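Local coordinates for protein transcriptional regulator (Pseudomonas aeruginosa, PDB 3E7Q) that probably binds promoter DNA as a dimeric TetR-family transcriptional regulator, most likely acting as a repressor, at residues K58-T70 / F116-H130. Numbering follows the deposited sequence.
Sequences KDALVAEAYLAVT and FWGAVGSIEAIGRVH
The Tyr66 ring lies between a residue of helix 124-152 and one of helix 110-120: Val129 CG1 sits over one face, offset toward the rim, and Phe116 CB over the centre of the opposite face, 3.8 Å from the ring centroid. Beyond that methylene the Phe116 ring continues as an offset stack, its centroid 4.5 Å from that of Tyr66 and the planes only 11° apart. Tyr66 CA sits over a face of the Phe116 ring, offset toward its rim, while Val62 CG1 meets its edge in plane, 4.0 Å from CD1. With CG of Tyr66 swung anti to the backbone N (chi1 -164°), the phenol enters as a knob into the hole formed by Phe116, Ile126, Val129 and His130. At its end, His130 ND1 donates to Tyr66 OH over a long 3.3 Å, in the imidazole plane but bent. Farther along, Ile126 CD1 packs on Val62 CG1 at 3.6 Å. Segments 58-70 and 124-130 run nearly parallel, 9° apart, packing the start of helix 58-82, which follows the predicted helix-turn-helix, on the C-terminal part of the TetR-type fold. Apolar and aromatic packing thus places the phenol, while one long bond ties its hydroxyl to a histidine whose NE2 also bonds Glu176 of the second subunit.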
ATOM      1  N   LYS B  58      -7.178 -19.087 -14.089  1.00 52.95           N
ATOM      2  CA  LYS B  58      -6.237 -18.183 -13.520  1.00 51.56           C
ATOM      3  C   LYS B  58      -6.803 -17.590 -12.215  1.00 49.83           C
ATOM      4  O   LYS B  58      -6.190 -17.705 -11.175  1.00 50.29           O
ATOM      5  CB  LYS B  58      -5.918 -17.089 -14.527  1.00 51.85           C
ATOM      6  CG  LYS B  58      -5.039 -15.953 -14.007  1.00 52.83           C
ATOM      7  CD  LYS B  58      -5.464 -14.714 -14.744  1.00 55.46           C
ATOM      8  CE  LYS B  58      -4.524 -13.573 -14.603  1.00 56.24           C
ATOM      9  NZ  LYS B  58      -4.699 -12.737 -15.808  1.00 56.95           N
ATOM     10  N   ASP B  59      -7.985 -17.008 -12.251  1.00 47.18           N
ATOM     11  CA  ASP B  59      -8.537 -16.404 -11.034  1.00 46.37           C
ATOM     12  C   ASP B  59      -8.395 -17.337  -9.821  1.00 44.28           C
ATOM     13  O   ASP B  59      -7.971 -16.915  -8.778  1.00 43.02           O
ATOM     14  CB  ASP B  59      -9.995 -15.964 -11.233  1.00 44.99           C
ATOM     15  CG  ASP B  59     -10.144 -14.885 -12.264  1.00 48.48           C
ATOM     16  OD1 ASP B  59      -9.105 -14.289 -12.727  1.00 49.76           O
ATOM     17  OD2 ASP B  59     -11.335 -14.621 -12.634  1.00 53.13           O
ATOM     18  N   ALA B  60      -8.755 -18.603 -10.002  1.00 43.16           N
ATOM     19  CA  ALA B  60      -8.708 -19.601  -8.964  1.00 42.45           C
ATOM     20  C   ALA B  60      -7.282 -19.936  -8.484  1.00 42.32           C
ATOM     21  O   ALA B  60      -7.070 -20.212  -7.317  1.00 41.50           O
ATOM     22  CB  ALA B  60      -9.358 -20.829  -9.457  1.00 43.70           C
ATOM     23  N   LEU B  61      -6.308 -19.919  -9.388  1.00 41.75           N
ATOM     24  CA  LEU B  61      -4.909 -20.134  -9.014  1.00 40.67           C
ATOM     25  C   LEU B  61      -4.390 -18.957  -8.217  1.00 39.17           C
ATOM     26  O   LEU B  61      -3.652 -19.131  -7.269  1.00 37.76           O
ATOM     27  CB  LEU B  61      -4.019 -20.384 -10.257  1.00 40.72           C
ATOM     28  CG  LEU B  61      -4.176 -21.767 -10.871  1.00 41.36           C
ATOM     29  CD1 LEU B  61      -3.650 -21.824 -12.344  1.00 43.96           C
ATOM     30  CD2 LEU B  61      -3.498 -22.828  -9.984  1.00 41.02           C
ATOM     31  N   VAL B  62      -4.787 -17.759  -8.588  1.00 39.45           N
ATOM     32  CA  VAL B  62      -4.303 -16.540  -7.899  1.00 40.01           C
ATOM     33  C   VAL B  62      -4.937 -16.435  -6.489  1.00 41.01           C
ATOM     34  O   VAL B  62      -4.202 -16.220  -5.512  1.00 40.09           O
ATOM     35  CB  VAL B  62      -4.529 -15.275  -8.749  1.00 39.64           C
ATOM     36  CG1 VAL B  62      -4.310 -14.028  -7.948  1.00 40.26           C
ATOM     37  CG2 VAL B  62      -3.623 -15.272 -10.029  1.00 37.70           C
ATOM     38  N   ALA B  63      -6.258 -16.661  -6.389  1.00 40.64           N
ATOM     39  CA  ALA B  63      -6.935 -16.788  -5.094  1.00 41.59           C
ATOM     40  C   ALA B  63      -6.287 -17.849  -4.204  1.00 42.26           C
ATOM     41  O   ALA B  63      -6.065 -17.610  -3.013  1.00 42.80           O
ATOM     42  CB  ALA B  63      -8.432 -17.093  -5.272  1.00 40.95           C
ATOM     43  N   GLU B  64      -5.939 -19.002  -4.755  1.00 43.35           N
ATOM     44  CA  GLU B  64      -5.214 -19.997  -3.942  1.00 44.00           C
ATOM     45  C   GLU B  64      -3.849 -19.508  -3.432  1.00 42.68           C
ATOM     46  O   GLU B  64      -3.492 -19.732  -2.258  1.00 42.94           O
ATOM     47  CB  GLU B  64      -4.980 -21.299  -4.686  1.00 45.38           C
ATOM     48  CG  GLU B  64      -5.998 -22.432  -4.472  1.00 50.51           C
ATOM     49  CD  GLU B  64      -6.221 -22.844  -2.999  1.00 56.19           C
ATOM     50  OE1 GLU B  64      -5.539 -23.789  -2.484  1.00 60.93           O
ATOM     51  OE2 GLU B  64      -7.139 -22.252  -2.388  1.00 58.30           O
ATOM     52  N   ALA B  65      -3.067 -18.882  -4.307  1.00 41.65           N
ATOM     53  CA  ALA B  65      -1.806 -18.237  -3.884  1.00 40.82           C
ATOM     54  C   ALA B  65      -2.011 -17.132  -2.811  1.00 40.61           C
ATOM     55  O   ALA B  65      -1.211 -17.031  -1.865  1.00 39.90           O
ATOM     56  CB  ALA B  65      -1.050 -17.683  -5.058  1.00 38.88           C
ATOM     57  N   TYR B  66      -3.042 -16.303  -3.007  1.00 40.07           N
ATOM     58  CA  TYR B  66      -3.403 -15.227  -2.101  1.00 40.17           C
ATOM     59  C   TYR B  66      -3.734 -15.816  -0.735  1.00 40.30           C
ATOM     60  O   TYR B  66      -3.226 -15.369   0.254  1.00 40.04           O
ATOM     61  CB  TYR B  66      -4.609 -14.413  -2.656  1.00 40.33           C
ATOM     62  CG  TYR B  66      -4.908 -13.018  -2.031  1.00 39.87           C
ATOM     63  CD1 TYR B  66      -4.113 -12.450  -1.043  1.00 39.96           C
ATOM     64  CD2 TYR B  66      -5.954 -12.273  -2.490  1.00 40.12           C
ATOM     65  CE1 TYR B  66      -4.391 -11.212  -0.512  1.00 41.87           C
ATOM     66  CE2 TYR B  66      -6.237 -11.025  -1.989  1.00 42.72           C
ATOM     67  CZ  TYR B  66      -5.456 -10.487  -1.006  1.00 43.84           C
ATOM     68  OH  TYR B  66      -5.758  -9.243  -0.492  1.00 44.03           O
ATOM     69  N   LEU B  67      -4.541 -16.865  -0.712  1.00 41.28           N
ATOM     70  CA  LEU B  67      -4.897 -17.562   0.519  1.00 41.45           C
ATOM     71  C   LEU B  67      -3.739 -18.187   1.275  1.00 41.61           C
ATOM     72  O   LEU B  67      -3.717 -18.165   2.517  1.00 41.59           O
ATOM     73  CB  LEU B  67      -5.943 -18.644   0.232  1.00 41.93           C
ATOM     74  CG  LEU B  67      -7.386 -18.218   0.455  1.00 44.01           C
ATOM     75  CD1 LEU B  67      -8.386 -19.189  -0.183  1.00 45.71           C
ATOM     76  CD2 LEU B  67      -7.685 -18.020   2.002  1.00 43.81           C
ATOM     77  N   ALA B  68      -2.828 -18.815   0.529  1.00 40.96           N
ATOM     78  CA  ALA B  68      -1.602 -19.367   1.068  1.00 40.77           C
ATOM     79  C   ALA B  68      -0.768 -18.244   1.685  1.00 41.42           C
ATOM     80  O   ALA B  68      -0.293 -18.394   2.776  1.00 42.79           O
ATOM     81  CB  ALA B  68      -0.795 -20.106  -0.012  1.00 39.90           C
ATOM     82  N   VAL B  69      -0.619 -17.118   1.001  1.00 41.70           N
ATOM     83  CA  VAL B  69       0.324 -16.097   1.435  1.00 42.03           C
ATOM     84  C   VAL B  69      -0.205 -15.439   2.744  1.00 43.61           C
ATOM     85  O   VAL B  69       0.534 -15.376   3.777  1.00 42.36           O
ATOM     86  CB  VAL B  69       0.611 -15.071   0.325  1.00 41.51           C
ATOM     87  CG1 VAL B  69       1.186 -13.831   0.864  1.00 41.12           C
ATOM     88  CG2 VAL B  69       1.561 -15.630  -0.718  1.00 42.03           C
ATOM     89  N   THR B  70      -1.470 -14.993   2.691  1.00 43.45           N
ATOM     90  CA  THR B  70      -2.166 -14.479   3.863  1.00 44.45           C
ATOM     91  C   THR B  70      -2.249 -15.451   5.025  1.00 44.10           C
ATOM     92  O   THR B  70      -2.091 -15.038   6.165  1.00 45.23           O
ATOM     93  CB  THR B  70      -3.594 -13.955   3.527  1.00 44.89           C
ATOM     94  OG1 THR B  70      -4.371 -14.999   2.939  1.00 46.10           O
ATOM     95  CG2 THR B  70      -3.509 -12.726   2.580  1.00 44.54           C
ATOM     96  N   PHE B 116      -1.998  -9.001  -6.163  1.00 39.81           N
ATOM     97  CA  PHE B 116      -3.277  -9.382  -5.493  1.00 40.12           C
ATOM     98  C   PHE B 116      -4.241  -8.203  -5.306  1.00 41.02           C
ATOM     99  O   PHE B 116      -5.449  -8.275  -5.552  1.00 42.71           O
ATOM    100  CB  PHE B 116      -3.005  -9.968  -4.103  1.00 39.34           C
ATOM    101  CG  PHE B 116      -2.173 -11.256  -4.079  1.00 37.50           C
ATOM    102  CD1 PHE B 116      -2.340 -12.253  -5.012  1.00 35.08           C
ATOM    103  CD2 PHE B 116      -1.286 -11.468  -3.037  1.00 38.89           C
ATOM    104  CE1 PHE B 116      -1.615 -13.426  -4.951  1.00 36.86           C
ATOM    105  CE2 PHE B 116      -0.550 -12.621  -2.963  1.00 41.52           C
ATOM    106  CZ  PHE B 116      -0.723 -13.620  -3.957  1.00 36.50           C
ATOM    107  N   TRP B 117      -3.695  -7.111  -4.820  1.00 41.47           N
ATOM    108  CA  TRP B 117      -4.446  -5.915  -4.603  1.00 41.43           C
ATOM    109  C   TRP B 117      -5.022  -5.316  -5.871  1.00 41.70           C
ATOM    110  O   TRP B 117      -6.041  -4.661  -5.826  1.00 40.02           O
ATOM    111  CB  TRP B 117      -3.531  -4.925  -3.945  1.00 42.28           C
ATOM    112  CG  TRP B 117      -3.206  -5.251  -2.570  1.00 43.41           C
ATOM    113  CD1 TRP B 117      -3.917  -6.051  -1.730  1.00 42.87           C
ATOM    114  CD2 TRP B 117      -2.102  -4.757  -1.814  1.00 42.56           C
ATOM    115  NE1 TRP B 117      -3.334  -6.064  -0.514  1.00 43.71           N
ATOM    116  CE2 TRP B 117      -2.246  -5.253  -0.514  1.00 43.45           C
ATOM    117  CE3 TRP B 117      -1.037  -3.903  -2.097  1.00 41.96           C
ATOM    118  CZ2 TRP B 117      -1.321  -4.982   0.501  1.00 44.77           C
ATOM    119  CZ3 TRP B 117      -0.133  -3.631  -1.127  1.00 43.28           C
ATOM    120  CH2 TRP B 117      -0.281  -4.153   0.178  1.00 44.96           C
ATOM    121  N   GLY B 118      -4.357  -5.506  -7.012  1.00 43.02           N
ATOM    122  CA  GLY B 118      -4.907  -5.035  -8.279  1.00 43.01           C
ATOM    123  C   GLY B 118      -6.045  -5.919  -8.754  1.00 43.44           C
ATOM    124  O   GLY B 118      -6.964  -5.443  -9.397  1.00 46.35           O
ATOM    125  N   ALA B 119      -5.970  -7.208  -8.457  1.00 42.89           N
ATOM    126  CA  ALA B 119      -7.023  -8.145  -8.775  1.00 42.61           C
ATOM    127  C   ALA B 119      -8.261  -7.988  -7.851  1.00 43.63           C
ATOM    128  O   ALA B 119      -9.303  -8.524  -8.176  1.00 43.52           O
ATOM    129  CB  ALA B 119      -6.487  -9.536  -8.708  1.00 40.99           C
ATOM    130  N   VAL B 120      -8.118  -7.318  -6.692  1.00 43.00           N
ATOM    131  CA  VAL B 120      -9.170  -7.237  -5.706  1.00 43.06           C
ATOM    132  C   VAL B 120     -10.405  -6.514  -6.283  1.00 44.89           C
ATOM    133  O   VAL B 120     -11.538  -6.985  -6.122  1.00 44.39           O
ATOM    134  CB  VAL B 120      -8.693  -6.637  -4.345  1.00 42.25           C
ATOM    135  CG1 VAL B 120      -9.852  -6.060  -3.562  1.00 41.17           C
ATOM    136  CG2 VAL B 120      -7.992  -7.666  -3.533  1.00 38.19           C
ATOM    137  N   GLY B 121     -10.182  -5.451  -7.045  1.00 47.15           N
ATOM    138  CA  GLY B 121     -11.302  -4.609  -7.487  1.00 48.90           C
ATOM    139  C   GLY B 121     -12.159  -5.152  -8.632  1.00 49.95           C
ATOM    140  O   GLY B 121     -13.377  -4.815  -8.757  1.00 51.31           O
ATOM    141  N   SER B 122     -11.516  -5.944  -9.486  1.00 50.17           N
ATOM    142  CA  SER B 122     -12.161  -6.545 -10.642  1.00 49.72           C
ATOM    143  C   SER B 122     -12.500  -8.022 -10.508  1.00 49.72           C
ATOM    144  O   SER B 122     -13.289  -8.504 -11.287  1.00 49.70           O
ATOM    145  CB  SER B 122     -11.266  -6.342 -11.865  1.00 50.73           C
ATOM    146  OG  SER B 122      -9.945  -6.800 -11.622  1.00 51.22           O
ATOM    147  N   ILE B 123     -11.904  -8.775  -9.574  1.00 48.78           N
ATOM    148  CA  ILE B 123     -12.233 -10.216  -9.464  1.00 48.58           C
ATOM    149  C   ILE B 123     -12.822 -10.468  -8.088  1.00 48.87           C
ATOM    150  O   ILE B 123     -12.080 -10.388  -7.087  1.00 49.02           O
ATOM    151  CB  ILE B 123     -10.989 -11.143  -9.629  1.00 47.98           C
ATOM    152  CG1 ILE B 123     -10.135 -10.758 -10.866  1.00 48.24           C
ATOM    153  CG2 ILE B 123     -11.410 -12.625  -9.556  1.00 46.75           C
ATOM    154  CD1 ILE B 123     -10.566 -11.403 -12.223  1.00 46.41           C
ATOM    155  N   GLU B 124     -14.106 -10.813  -8.021  1.00 49.54           N
ATOM    156  CA  GLU B 124     -14.821 -10.815  -6.736  1.00 51.03           C
ATOM    157  C   GLU B 124     -14.287 -11.870  -5.774  1.00 49.32           C
ATOM    158  O   GLU B 124     -14.223 -11.613  -4.569  1.00 48.91           O
ATOM    159  CB  GLU B 124     -16.379 -10.869  -6.857  1.00 51.50           C
ATOM    160  CG  GLU B 124     -17.151  -9.926  -5.733  1.00 52.97           C
ATOM    161  CD  GLU B 124     -18.061 -10.678  -4.668  1.00 56.32           C
ATOM    162  OE1 GLU B 124     -17.693 -11.753  -4.124  1.00 64.28           O
ATOM    163  OE2 GLU B 124     -19.187 -10.187  -4.334  1.00 64.81           O
ATOM    164  N   ALA B 125     -13.883 -13.021  -6.315  1.00 47.51           N
ATOM    165  CA  ALA B 125     -13.260 -14.087  -5.544  1.00 46.63           C
ATOM    166  C   ALA B 125     -11.992 -13.635  -4.832  1.00 45.16           C
ATOM    167  O   ALA B 125     -11.777 -13.981  -3.666  1.00 46.69           O
ATOM    168  CB  ALA B 125     -12.976 -15.366  -6.467  1.00 46.58           C
ATOM    169  N   ILE B 126     -11.175 -12.838  -5.514  1.00 43.30           N
ATOM    170  CA  ILE B 126      -9.973 -12.257  -4.915  1.00 41.86           C
ATOM    171  C   ILE B 126     -10.320 -11.180  -3.878  1.00 40.66           C
ATOM    172  O   ILE B 126      -9.688 -11.108  -2.794  1.00 36.96           O
ATOM    173  CB  ILE B 126      -9.008 -11.728  -6.015  1.00 41.54           C
ATOM    174  CG1 ILE B 126      -8.611 -12.950  -6.891  1.00 42.62           C
ATOM    175  CG2 ILE B 126      -7.856 -10.983  -5.372  1.00 39.24           C
ATOM    176  CD1 ILE B 126      -7.677 -12.659  -8.108  1.00 43.71           C
ATOM    177  N   GLY B 127     -11.353 -10.390  -4.218  1.00 40.64           N
ATOM    178  CA  GLY B 127     -11.986  -9.462  -3.317  1.00 40.53           C
ATOM    179  C   GLY B 127     -12.401 -10.089  -2.023  1.00 41.23           C
ATOM    180  O   GLY B 127     -12.184  -9.513  -0.962  1.00 39.35           O
ATOM    181  N   ARG B 128     -12.981 -11.284  -2.106  1.00 42.30           N
ATOM    182  CA  ARG B 128     -13.454 -11.943  -0.934  1.00 44.38           C
ATOM    183  C   ARG B 128     -12.292 -12.536  -0.109  1.00 42.99           C
ATOM    184  O   ARG B 128     -12.403 -12.630   1.115  1.00 42.14           O
ATOM    185  CB  ARG B 128     -14.475 -13.019  -1.281  1.00 45.56           C
ATOM    186  CG  ARG B 128     -15.731 -12.542  -2.025  1.00 49.25           C
ATOM    187  CD  ARG B 128     -16.815 -13.687  -2.086  1.00 51.36           C
ATOM    188  NE  ARG B 128     -16.366 -14.929  -2.769  1.00 58.08           N
ATOM    189  CZ  ARG B 128     -16.538 -15.254  -4.073  1.00 60.03           C
ATOM    190  NH1 ARG B 128     -17.146 -14.438  -4.949  1.00 60.16           N
ATOM    191  NH2 ARG B 128     -16.063 -16.427  -4.533  1.00 59.91           N
ATOM    192  N   VAL B 129     -11.199 -12.945  -0.768  1.00 42.46           N
ATOM    193  CA  VAL B 129     -10.004 -13.348  -0.034  1.00 41.62           C
ATOM    194  C   VAL B 129      -9.486 -12.131   0.739  1.00 41.19           C
ATOM    195  O   VAL B 129      -9.239 -12.239   1.924  1.00 42.10           O
ATOM    196  CB  VAL B 129      -8.884 -13.951  -0.914  1.00 42.32           C
ATOM    197  CG1 VAL B 129      -7.601 -14.192  -0.038  1.00 39.80           C
ATOM    198  CG2 VAL B 129      -9.363 -15.209  -1.555  1.00 40.53           C
ATOM    199  N   HIS B 130      -9.396 -10.969   0.109  1.00 40.92           N
ATOM    200  CA  HIS B 130      -8.992  -9.778   0.800  1.00 41.65           C
ATOM    201  C   HIS B 130      -9.839  -9.440   2.035  1.00 40.73           C
ATOM    202  O   HIS B 130      -9.322  -9.183   3.104  1.00 40.28           O
ATOM    203  CB  HIS B 130      -8.964  -8.536  -0.096  1.00 42.64           C
ATOM    204  CG  HIS B 130      -8.684  -7.280   0.690  1.00 43.30           C
ATOM    205  ND1 HIS B 130      -7.419  -6.961   1.141  1.00 43.11           N
ATOM    206  CD2 HIS B 130      -9.522  -6.354   1.229  1.00 45.17           C
ATOM    207  CE1 HIS B 130      -7.480  -5.849   1.856  1.00 44.82           C
ATOM    208  NE2 HIS B 130      -8.749  -5.462   1.931  1.00 43.82           N
TER